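Local coordinates for uncharacterized protein lp_0118 (Lactobacillus plantarum, PDB 3K2Y) that is of unknown function but contains a HIRAN domain and probably binds nucleic acid and possibly zinc, at residues Q69-A72 with T73-D76. Numbering follows the deposited sequence.
Sequences QPYA and TLMD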
# COMPACT_ATOMS: atom_id res chain seq x y z
N GLN A 69 9.42 -4.50 -9.77
CA GLN A 69 9.30 -5.47 -10.86
C GLN A 69 10.28 -6.64 -10.92
O GLN A 69 9.88 -7.79 -10.82
CB GLN A 69 9.32 -4.72 -12.20
CG GLN A 69 9.53 -5.60 -13.42
CD GLN A 69 10.51 -5.00 -14.41
OE1 GLN A 69 10.28 -3.91 -14.94
NE2 GLN A 69 11.61 -5.71 -14.66
N PRO A 70 11.59 -6.35 -11.09
CA PRO A 70 12.60 -7.41 -11.18
C PRO A 70 12.55 -8.48 -10.09
O PRO A 70 12.38 -9.67 -10.37
CB PRO A 70 13.92 -6.64 -11.15
CG PRO A 70 13.55 -5.30 -11.73
CD PRO A 70 12.23 -5.03 -11.05
N TYR A 71 12.70 -8.04 -8.84
CA TYR A 71 12.70 -8.96 -7.71
C TYR A 71 11.34 -9.63 -7.52
O TYR A 71 11.27 -10.79 -7.09
CB TYR A 71 13.12 -8.20 -6.46
CG TYR A 71 14.45 -7.50 -6.65
CD1 TYR A 71 15.63 -8.24 -6.77
CD2 TYR A 71 14.52 -6.12 -6.77
CE1 TYR A 71 16.84 -7.61 -7.00
CE2 TYR A 71 15.73 -5.48 -7.01
CZ TYR A 71 16.89 -6.23 -7.12
OH TYR A 71 18.09 -5.61 -7.33
N ALA A 72 10.28 -8.91 -7.85
CA ALA A 72 8.93 -9.44 -7.73
C ALA A 72 8.79 -10.66 -8.64
O ALA A 72 8.19 -11.66 -8.25
CB ALA A 72 7.91 -8.38 -8.14
N THR A 73 9.36 -10.56 -9.83
CA THR A 73 9.32 -11.66 -10.80
C THR A 73 10.16 -12.84 -10.32
O THR A 73 9.74 -14.00 -10.43
CB THR A 73 9.82 -11.21 -12.18
OG1 THR A 73 9.08 -10.06 -12.61
CG2 THR A 73 9.66 -12.33 -13.21
N LEU A 74 11.35 -12.55 -9.78
CA LEU A 74 12.23 -13.61 -9.28
C LEU A 74 11.60 -14.38 -8.13
O LEU A 74 11.73 -15.61 -8.06
CB LEU A 74 13.56 -13.02 -8.82
CG LEU A 74 14.44 -12.37 -9.89
CD1 LEU A 74 15.73 -11.87 -9.26
CD2 LEU A 74 14.74 -13.39 -10.99
N MET A 75 10.95 -13.67 -7.22
CA MET A 75 10.32 -14.30 -6.06
C MET A 75 9.15 -15.18 -6.50
O MET A 75 8.87 -16.21 -5.88
CB MET A 75 9.87 -13.23 -5.04
CG MET A 75 11.04 -12.60 -4.27
SD MET A 75 10.72 -11.10 -3.26
CE MET A 75 10.12 -11.82 -1.73
N ASP A 76 8.47 -14.78 -7.57
CA ASP A 76 7.34 -15.56 -8.08
C ASP A 76 7.81 -16.85 -8.74
O ASP A 76 7.03 -17.78 -8.93
CB ASP A 76 6.52 -14.76 -9.10
CG ASP A 76 5.64 -13.72 -8.45
OD1 ASP A 76 5.25 -13.92 -7.28
OD2 ASP A 76 5.34 -12.70 -9.11
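Thr73 grips the carbonyl oxygen of Gln69 twice, one turn back along the same helix. Its amide N donates to Gln69 O at 3.0 Å, almost in line with the carbonyl bond. The hydroxyl OG1 donates to Gln69 O at 3.0 Å as well, but from above the carbonyl plane, 41° out of it. A chi1 of -55° sets OG1 beside the backbone N of Thr73 and lets it fold back onto the preceding turn. Such a bond from a threonine hydroxyl to the carbonyl of residue i-4 is common inside helices. Regular alpha-helical i to i+4 bonds follow: Leu74 N to Pro70 O (3.1 Å), Met75 N to Tyr71 O (2.9 Å) and, longer, Asp76 N to Ala72 O (3.2 Å).

Side-chain carbons also lie against carbonyls of the previous turn: Leu74 CG is 3.4 Å from Pro70 O, and Met75 CG equally near Tyr71 O. The apolar contact is between Leu74 CD1 and the Tyr71 ring, approached obliquely, 4.4 Å from Tyr71 CD1. The Met75 chain bends at chi3 (84°).

The carboxylate of Asp76 also lies near Ala72 O, but both are acceptors; its OD1 forms a salt bridge with Arg39.

Helix 68-76 packs against the beta-barrel: Tyr71 meets Leu8 and Val11 of strand 4-14, Met75 touches Leu37 of strand 34-39, both reach Leu81 of strand 80-87, and the buried Ala72 touches Arg39.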